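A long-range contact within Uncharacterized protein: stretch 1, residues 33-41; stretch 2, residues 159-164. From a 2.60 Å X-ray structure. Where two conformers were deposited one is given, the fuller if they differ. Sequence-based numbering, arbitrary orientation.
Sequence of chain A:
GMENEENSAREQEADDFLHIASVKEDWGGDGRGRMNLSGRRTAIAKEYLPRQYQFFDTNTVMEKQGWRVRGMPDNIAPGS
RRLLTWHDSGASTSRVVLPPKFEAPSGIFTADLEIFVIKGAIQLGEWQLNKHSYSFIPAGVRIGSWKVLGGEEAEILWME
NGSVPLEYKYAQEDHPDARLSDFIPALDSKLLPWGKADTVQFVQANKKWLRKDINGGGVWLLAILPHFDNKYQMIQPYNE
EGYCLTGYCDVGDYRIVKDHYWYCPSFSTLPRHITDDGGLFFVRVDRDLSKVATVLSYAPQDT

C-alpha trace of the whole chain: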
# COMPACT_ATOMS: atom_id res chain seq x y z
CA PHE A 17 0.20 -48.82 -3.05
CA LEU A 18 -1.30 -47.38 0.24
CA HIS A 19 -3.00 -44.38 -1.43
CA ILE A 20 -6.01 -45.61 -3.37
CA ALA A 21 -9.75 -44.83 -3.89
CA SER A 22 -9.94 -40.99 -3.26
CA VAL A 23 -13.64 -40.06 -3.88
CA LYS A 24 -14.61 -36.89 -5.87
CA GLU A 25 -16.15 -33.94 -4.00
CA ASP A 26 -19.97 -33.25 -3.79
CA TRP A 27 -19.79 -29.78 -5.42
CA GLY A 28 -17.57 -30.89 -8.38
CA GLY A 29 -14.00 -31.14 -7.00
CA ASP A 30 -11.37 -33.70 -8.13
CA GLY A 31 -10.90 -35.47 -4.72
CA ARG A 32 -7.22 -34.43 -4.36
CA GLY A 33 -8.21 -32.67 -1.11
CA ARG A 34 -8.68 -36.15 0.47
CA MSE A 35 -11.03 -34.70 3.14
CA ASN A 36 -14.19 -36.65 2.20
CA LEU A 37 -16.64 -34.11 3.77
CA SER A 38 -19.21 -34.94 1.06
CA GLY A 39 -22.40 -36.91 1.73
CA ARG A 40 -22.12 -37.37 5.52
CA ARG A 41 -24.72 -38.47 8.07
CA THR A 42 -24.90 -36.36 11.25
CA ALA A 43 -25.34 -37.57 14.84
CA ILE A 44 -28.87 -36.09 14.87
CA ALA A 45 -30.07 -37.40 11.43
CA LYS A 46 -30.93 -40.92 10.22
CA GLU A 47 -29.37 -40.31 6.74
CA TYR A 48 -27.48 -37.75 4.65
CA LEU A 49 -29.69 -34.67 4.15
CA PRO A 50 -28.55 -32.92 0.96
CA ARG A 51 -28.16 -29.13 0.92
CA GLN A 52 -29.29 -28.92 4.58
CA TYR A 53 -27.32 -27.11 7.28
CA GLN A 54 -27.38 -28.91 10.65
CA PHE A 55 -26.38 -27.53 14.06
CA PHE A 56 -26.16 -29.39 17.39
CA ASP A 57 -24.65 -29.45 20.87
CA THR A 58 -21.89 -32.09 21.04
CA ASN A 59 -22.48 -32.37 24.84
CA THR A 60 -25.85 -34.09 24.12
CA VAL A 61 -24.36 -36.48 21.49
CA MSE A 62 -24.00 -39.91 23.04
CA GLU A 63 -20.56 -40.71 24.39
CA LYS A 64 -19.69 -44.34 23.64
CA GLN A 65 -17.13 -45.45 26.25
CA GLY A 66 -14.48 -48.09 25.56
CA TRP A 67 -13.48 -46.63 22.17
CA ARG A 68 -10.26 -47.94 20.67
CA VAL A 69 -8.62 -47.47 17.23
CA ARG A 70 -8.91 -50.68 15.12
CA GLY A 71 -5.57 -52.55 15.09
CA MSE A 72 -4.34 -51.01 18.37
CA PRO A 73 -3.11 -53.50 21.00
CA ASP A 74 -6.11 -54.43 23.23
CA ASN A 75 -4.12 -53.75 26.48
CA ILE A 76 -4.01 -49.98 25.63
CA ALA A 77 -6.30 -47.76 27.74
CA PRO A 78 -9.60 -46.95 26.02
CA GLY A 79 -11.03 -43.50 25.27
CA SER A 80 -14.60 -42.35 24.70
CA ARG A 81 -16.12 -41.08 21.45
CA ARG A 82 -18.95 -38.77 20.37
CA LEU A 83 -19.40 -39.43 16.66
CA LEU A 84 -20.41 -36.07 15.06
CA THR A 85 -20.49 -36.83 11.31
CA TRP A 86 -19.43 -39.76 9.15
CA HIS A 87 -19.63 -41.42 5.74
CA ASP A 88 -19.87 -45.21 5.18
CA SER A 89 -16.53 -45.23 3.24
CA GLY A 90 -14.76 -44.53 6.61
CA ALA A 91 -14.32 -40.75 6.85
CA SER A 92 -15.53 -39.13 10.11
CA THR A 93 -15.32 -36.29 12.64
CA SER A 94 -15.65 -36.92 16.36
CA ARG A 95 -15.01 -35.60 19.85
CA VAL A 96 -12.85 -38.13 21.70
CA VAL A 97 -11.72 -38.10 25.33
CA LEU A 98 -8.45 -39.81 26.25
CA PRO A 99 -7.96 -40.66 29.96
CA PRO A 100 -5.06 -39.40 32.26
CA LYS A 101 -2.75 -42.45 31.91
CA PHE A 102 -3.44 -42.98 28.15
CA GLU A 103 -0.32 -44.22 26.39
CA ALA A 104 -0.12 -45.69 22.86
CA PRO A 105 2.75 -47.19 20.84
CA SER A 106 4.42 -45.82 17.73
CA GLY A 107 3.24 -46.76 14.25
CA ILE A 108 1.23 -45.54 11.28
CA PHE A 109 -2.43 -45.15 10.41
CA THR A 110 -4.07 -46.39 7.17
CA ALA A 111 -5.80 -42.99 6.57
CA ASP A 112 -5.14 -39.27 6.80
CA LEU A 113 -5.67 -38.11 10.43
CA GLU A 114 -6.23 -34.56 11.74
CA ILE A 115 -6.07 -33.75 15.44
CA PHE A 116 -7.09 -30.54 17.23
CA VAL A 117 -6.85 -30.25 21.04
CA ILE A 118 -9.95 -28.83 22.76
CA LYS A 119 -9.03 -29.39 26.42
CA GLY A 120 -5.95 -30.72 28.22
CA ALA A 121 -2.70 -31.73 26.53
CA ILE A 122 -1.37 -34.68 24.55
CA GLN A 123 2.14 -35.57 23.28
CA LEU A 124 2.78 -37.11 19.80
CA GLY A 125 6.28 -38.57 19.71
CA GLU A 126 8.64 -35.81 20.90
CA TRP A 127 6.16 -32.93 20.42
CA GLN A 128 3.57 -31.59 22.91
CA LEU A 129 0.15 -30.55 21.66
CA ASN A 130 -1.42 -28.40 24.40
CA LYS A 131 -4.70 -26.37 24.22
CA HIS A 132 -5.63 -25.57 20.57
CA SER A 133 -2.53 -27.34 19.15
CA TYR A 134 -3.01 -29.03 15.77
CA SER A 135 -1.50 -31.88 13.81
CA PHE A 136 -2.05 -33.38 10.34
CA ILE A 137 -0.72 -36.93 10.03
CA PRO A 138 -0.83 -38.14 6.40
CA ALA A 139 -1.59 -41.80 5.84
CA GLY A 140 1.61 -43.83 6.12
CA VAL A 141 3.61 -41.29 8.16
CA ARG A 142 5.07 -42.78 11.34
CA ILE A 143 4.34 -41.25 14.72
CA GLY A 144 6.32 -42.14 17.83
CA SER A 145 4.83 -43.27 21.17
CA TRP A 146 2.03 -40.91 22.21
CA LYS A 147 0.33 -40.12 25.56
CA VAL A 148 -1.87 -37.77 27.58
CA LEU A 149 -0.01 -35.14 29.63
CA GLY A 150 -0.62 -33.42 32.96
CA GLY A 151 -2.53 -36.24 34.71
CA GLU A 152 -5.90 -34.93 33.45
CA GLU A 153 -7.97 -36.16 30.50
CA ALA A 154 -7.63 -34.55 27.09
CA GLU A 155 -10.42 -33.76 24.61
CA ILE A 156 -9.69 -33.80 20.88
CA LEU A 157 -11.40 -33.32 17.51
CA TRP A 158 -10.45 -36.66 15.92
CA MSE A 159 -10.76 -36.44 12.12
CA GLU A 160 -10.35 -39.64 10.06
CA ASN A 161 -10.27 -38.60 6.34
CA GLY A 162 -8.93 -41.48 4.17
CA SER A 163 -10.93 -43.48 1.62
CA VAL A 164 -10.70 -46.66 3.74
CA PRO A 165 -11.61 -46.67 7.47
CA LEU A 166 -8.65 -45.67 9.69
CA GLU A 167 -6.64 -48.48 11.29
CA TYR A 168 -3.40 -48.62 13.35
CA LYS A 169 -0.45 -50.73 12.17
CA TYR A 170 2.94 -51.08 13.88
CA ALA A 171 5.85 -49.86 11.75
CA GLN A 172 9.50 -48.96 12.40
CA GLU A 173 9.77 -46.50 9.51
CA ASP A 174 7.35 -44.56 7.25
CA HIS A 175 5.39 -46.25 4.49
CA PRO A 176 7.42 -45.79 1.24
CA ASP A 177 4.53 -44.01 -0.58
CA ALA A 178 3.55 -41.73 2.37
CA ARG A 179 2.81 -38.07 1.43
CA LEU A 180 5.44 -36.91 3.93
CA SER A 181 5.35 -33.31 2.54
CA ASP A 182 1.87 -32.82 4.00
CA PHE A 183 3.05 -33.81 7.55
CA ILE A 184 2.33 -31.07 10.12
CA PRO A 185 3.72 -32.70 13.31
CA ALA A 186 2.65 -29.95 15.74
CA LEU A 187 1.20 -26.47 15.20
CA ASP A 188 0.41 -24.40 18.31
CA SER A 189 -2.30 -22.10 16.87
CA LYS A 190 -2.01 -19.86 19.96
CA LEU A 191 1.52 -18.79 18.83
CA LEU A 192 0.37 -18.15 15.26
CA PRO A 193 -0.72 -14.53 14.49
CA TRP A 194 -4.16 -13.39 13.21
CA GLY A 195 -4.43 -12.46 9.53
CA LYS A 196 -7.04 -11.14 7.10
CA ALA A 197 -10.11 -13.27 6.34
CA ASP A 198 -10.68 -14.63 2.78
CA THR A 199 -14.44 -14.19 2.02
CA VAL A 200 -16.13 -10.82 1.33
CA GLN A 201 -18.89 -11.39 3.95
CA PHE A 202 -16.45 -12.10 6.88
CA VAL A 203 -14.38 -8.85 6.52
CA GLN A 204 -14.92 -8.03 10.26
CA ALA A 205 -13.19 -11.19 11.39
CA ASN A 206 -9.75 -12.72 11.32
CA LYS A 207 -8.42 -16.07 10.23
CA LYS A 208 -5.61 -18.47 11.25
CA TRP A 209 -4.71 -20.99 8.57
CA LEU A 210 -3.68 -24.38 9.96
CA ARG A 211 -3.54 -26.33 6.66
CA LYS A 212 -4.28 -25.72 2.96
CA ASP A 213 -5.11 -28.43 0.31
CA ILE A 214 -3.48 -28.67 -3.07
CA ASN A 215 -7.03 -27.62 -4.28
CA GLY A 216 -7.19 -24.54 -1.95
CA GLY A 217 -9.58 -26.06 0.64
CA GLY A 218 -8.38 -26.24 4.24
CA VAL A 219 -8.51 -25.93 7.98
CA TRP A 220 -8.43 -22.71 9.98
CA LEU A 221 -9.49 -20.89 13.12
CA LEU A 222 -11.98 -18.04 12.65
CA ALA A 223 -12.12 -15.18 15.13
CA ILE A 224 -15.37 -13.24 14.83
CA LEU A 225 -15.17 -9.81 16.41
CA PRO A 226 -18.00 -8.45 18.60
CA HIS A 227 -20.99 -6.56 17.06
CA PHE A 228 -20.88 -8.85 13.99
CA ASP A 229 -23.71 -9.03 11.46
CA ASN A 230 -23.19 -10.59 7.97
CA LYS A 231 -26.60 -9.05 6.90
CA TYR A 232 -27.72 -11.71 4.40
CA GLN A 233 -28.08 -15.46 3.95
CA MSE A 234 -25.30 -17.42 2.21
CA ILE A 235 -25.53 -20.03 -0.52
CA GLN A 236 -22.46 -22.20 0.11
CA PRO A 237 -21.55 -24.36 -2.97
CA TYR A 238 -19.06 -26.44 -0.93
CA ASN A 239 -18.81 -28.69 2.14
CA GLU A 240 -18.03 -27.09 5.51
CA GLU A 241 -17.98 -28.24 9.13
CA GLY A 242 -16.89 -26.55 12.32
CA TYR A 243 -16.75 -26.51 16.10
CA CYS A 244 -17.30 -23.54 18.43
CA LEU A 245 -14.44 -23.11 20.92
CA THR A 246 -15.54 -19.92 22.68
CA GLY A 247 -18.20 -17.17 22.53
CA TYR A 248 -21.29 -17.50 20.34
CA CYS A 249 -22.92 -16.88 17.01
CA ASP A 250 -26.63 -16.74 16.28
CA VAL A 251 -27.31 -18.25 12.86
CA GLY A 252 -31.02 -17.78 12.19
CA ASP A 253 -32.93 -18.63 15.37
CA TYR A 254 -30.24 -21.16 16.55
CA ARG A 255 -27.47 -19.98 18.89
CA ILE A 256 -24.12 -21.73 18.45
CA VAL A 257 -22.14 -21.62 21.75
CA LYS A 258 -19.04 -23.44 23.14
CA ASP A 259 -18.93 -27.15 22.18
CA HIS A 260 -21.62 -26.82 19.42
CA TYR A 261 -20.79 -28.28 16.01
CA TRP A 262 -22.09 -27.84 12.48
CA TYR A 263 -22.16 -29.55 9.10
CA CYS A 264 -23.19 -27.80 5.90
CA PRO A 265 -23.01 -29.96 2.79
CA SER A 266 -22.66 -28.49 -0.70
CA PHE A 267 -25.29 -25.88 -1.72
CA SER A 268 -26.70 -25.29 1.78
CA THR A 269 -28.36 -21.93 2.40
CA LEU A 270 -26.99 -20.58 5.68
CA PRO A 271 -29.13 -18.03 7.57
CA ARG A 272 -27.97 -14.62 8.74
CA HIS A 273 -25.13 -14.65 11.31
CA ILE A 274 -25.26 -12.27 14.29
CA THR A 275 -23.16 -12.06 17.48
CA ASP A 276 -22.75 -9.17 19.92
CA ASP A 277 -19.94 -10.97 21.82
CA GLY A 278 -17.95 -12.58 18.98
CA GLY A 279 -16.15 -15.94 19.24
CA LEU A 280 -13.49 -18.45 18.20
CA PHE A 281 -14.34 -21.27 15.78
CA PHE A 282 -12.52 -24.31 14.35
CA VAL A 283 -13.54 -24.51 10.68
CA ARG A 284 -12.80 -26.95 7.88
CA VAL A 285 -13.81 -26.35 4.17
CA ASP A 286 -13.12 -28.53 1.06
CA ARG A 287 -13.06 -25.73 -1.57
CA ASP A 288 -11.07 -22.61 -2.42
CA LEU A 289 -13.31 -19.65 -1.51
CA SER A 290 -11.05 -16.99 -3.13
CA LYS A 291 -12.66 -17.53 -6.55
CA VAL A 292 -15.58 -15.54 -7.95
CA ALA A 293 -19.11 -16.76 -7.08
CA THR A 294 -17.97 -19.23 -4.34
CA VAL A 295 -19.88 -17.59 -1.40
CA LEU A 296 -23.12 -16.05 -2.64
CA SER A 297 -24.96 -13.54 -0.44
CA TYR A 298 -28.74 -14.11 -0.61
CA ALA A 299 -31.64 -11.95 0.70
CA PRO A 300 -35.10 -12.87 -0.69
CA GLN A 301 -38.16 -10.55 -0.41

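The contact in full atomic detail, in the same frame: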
# COMPACT_ATOMS: atom_id res chain seq x y z
N GLY A 33 -8.13 -33.19 -2.47
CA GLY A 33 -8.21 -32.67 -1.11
C GLY A 33 -8.17 -33.78 -0.06
O GLY A 33 -7.70 -33.53 1.04
N ARG A 34 -8.70 -34.97 -0.40
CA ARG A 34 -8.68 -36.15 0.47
C ARG A 34 -9.36 -35.95 1.84
O ARG A 34 -9.02 -36.63 2.81
CB ARG A 34 -7.20 -36.57 0.65
CG ARG A 34 -6.37 -36.93 -0.64
CD ARG A 34 -6.36 -38.42 -0.93
NE ARG A 34 -5.71 -39.14 0.18
CZ ARG A 34 -5.59 -40.46 0.32
NH1 ARG A 34 -6.05 -41.31 -0.61
NH2 ARG A 34 -4.98 -40.95 1.40
N MSE A 35 -10.33 -35.05 1.90
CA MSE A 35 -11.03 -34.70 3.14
C MSE A 35 -12.27 -35.58 3.32
O MSE A 35 -12.58 -36.00 4.43
CB MSE A 35 -11.41 -33.22 3.08
CG MSE A 35 -11.14 -32.48 4.33
SE MSE A 35 -11.58 -30.58 4.21
CE MSE A 35 -10.12 -29.92 5.02
N ASN A 36 -12.97 -35.84 2.22
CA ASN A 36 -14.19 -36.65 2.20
C ASN A 36 -15.35 -36.10 3.05
O ASN A 36 -16.08 -36.85 3.67
CB ASN A 36 -13.86 -38.14 2.51
CG ASN A 36 -13.11 -38.84 1.37
OD1 ASN A 36 -13.59 -38.88 0.23
ND2 ASN A 36 -11.99 -39.47 1.70
N LEU A 37 -15.52 -34.77 3.04
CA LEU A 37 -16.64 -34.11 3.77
C LEU A 37 -18.00 -34.26 3.08
O LEU A 37 -19.03 -33.92 3.67
CB LEU A 37 -16.39 -32.61 3.95
CG LEU A 37 -15.32 -32.15 4.92
CD1 LEU A 37 -15.18 -30.63 4.84
CD2 LEU A 37 -15.64 -32.58 6.36
N SER A 38 -18.00 -34.74 1.84
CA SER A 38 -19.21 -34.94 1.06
C SER A 38 -20.08 -36.06 1.58
O SER A 38 -19.58 -37.02 2.15
CB SER A 38 -18.79 -35.32 -0.36
OG SER A 38 -17.88 -34.38 -0.88
N GLY A 39 -21.39 -35.92 1.37
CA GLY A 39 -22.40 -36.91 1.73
C GLY A 39 -22.43 -37.56 3.10
O GLY A 39 -22.74 -38.74 3.20
N ARG A 40 -22.15 -36.79 4.16
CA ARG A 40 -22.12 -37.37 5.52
C ARG A 40 -23.44 -37.31 6.30
O ARG A 40 -24.26 -36.42 6.13
CB ARG A 40 -21.03 -36.71 6.38
CG ARG A 40 -19.62 -36.90 5.87
CD ARG A 40 -18.62 -36.43 6.92
NE ARG A 40 -17.22 -36.55 6.48
CZ ARG A 40 -16.15 -36.32 7.25
NH1 ARG A 40 -16.26 -36.04 8.54
NH2 ARG A 40 -14.94 -36.44 6.72
N ARG A 41 -23.58 -38.30 7.19
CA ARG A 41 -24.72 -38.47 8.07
C ARG A 41 -24.34 -37.78 9.38
O ARG A 41 -23.22 -37.98 9.83
CB ARG A 41 -24.94 -39.96 8.30
CG ARG A 41 -26.20 -40.37 9.06
CD ARG A 41 -26.11 -41.88 9.32
NE ARG A 41 -27.29 -42.54 9.93
CZ ARG A 41 -27.66 -42.46 11.22
NH1 ARG A 41 -27.02 -41.68 12.10
NH2 ARG A 41 -28.73 -43.14 11.63
N MSE A 159 -10.28 -36.45 13.51
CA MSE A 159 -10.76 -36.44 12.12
C MSE A 159 -10.10 -37.46 11.18
O MSE A 159 -9.01 -37.24 10.68
CB MSE A 159 -10.54 -35.01 11.58
CG MSE A 159 -11.48 -34.01 12.22
SE MSE A 159 -10.95 -32.17 12.05
CE MSE A 159 -9.44 -32.14 13.27
N GLU A 160 -10.80 -38.56 10.93
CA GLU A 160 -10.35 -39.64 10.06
C GLU A 160 -10.82 -39.28 8.65
O GLU A 160 -12.02 -39.23 8.43
CB GLU A 160 -10.95 -40.96 10.51
CG GLU A 160 -10.67 -41.31 11.98
CD GLU A 160 -11.26 -42.63 12.42
OE1 GLU A 160 -11.84 -43.36 11.59
OE2 GLU A 160 -11.16 -42.93 13.62
N ASN A 161 -9.90 -39.05 7.70
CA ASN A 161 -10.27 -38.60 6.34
C ASN A 161 -10.12 -39.55 5.15
O ASN A 161 -10.80 -39.37 4.14
CB ASN A 161 -9.45 -37.37 5.97
CG ASN A 161 -9.59 -36.23 6.94
OD1 ASN A 161 -10.56 -36.12 7.69
ND2 ASN A 161 -8.61 -35.34 6.91
N GLY A 162 -9.20 -40.51 5.24
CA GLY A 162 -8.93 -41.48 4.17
C GLY A 162 -10.12 -42.19 3.55
O GLY A 162 -11.22 -42.22 4.12
N SER A 163 -9.89 -42.76 2.37
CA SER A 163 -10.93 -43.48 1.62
C SER A 163 -11.37 -44.76 2.33
O SER A 163 -12.53 -45.14 2.25
CB SER A 163 -10.39 -43.83 0.24
OG SER A 163 -9.88 -42.66 -0.38
N VAL A 164 -10.42 -45.43 3.00
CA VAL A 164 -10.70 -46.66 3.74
C VAL A 164 -10.85 -46.23 5.20
O VAL A 164 -10.41 -45.14 5.56
CB VAL A 164 -9.59 -47.69 3.60

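Two segments far apart in sequence can be joined by very little, provided that one directional bond is well made and the surrounding atoms pack against it. The contact between residues 33-41 and 159-164 illustrates the principle: it buries 269 Å², both sides summed, and contains a single hydrogen bond between the stretches.

Along the first stretch, Gly33 makes no contact, and the interface opens at Arg34. Its CA-to-CB bond points sideways, but the long side chain brings its end nearer, with NH1 4.1 Å from Ser163 OG; this is proximity rather than a hydrogen bond. The backbone comes closer still, Arg34 O lying 3.3 Å from Asn161 CB. At Met35, a selenomethionine, the CA-to-CB bond points away and it is the main-chain carbonyl that meets the partner: Met35 O is 3.7 Å from the same Asn161 CB. Asn161 is thus packed against two successive carbonyls, and its buried side chain has both polar atoms satisfied elsewhere in the structure.

Asn36 supplies the bond. Its CA-to-CB bond points toward the second stretch, with chi1 in the m well, and ND2 donates to Asn161 O at 2.7 Å, with a nearly linear angle of 171°. A carboxamide suits this place because its NH2 group can serve a backbone carbonyl just beyond Glu160, where the strand that includes Met159 and Glu160 gives way to loop.

Leu37, Ser38 and Gly39 make no contact; the positive phi of Gly39 is one that favours glycine. The next contact comes from the side chain of Arg40, whose CA-to-CB bond points toward the second stretch and whose extended side chain reaches back along its own loop: NE donates to Asn36 O at 3.0 Å, and NH2 adds a weak bond to that Asn36 O at 3.3 Å. The guanidinium thereby ties down the backbone of the residue that makes the crossing bond. Across the contact, Arg40 NH2 lies 4.4 Å from Glu160 O, and Asn161 OD1 sits at the guanidinium edge, 4.5 Å from Arg40 NH2; neither is a hydrogen bond. Arg41 lies beyond reach.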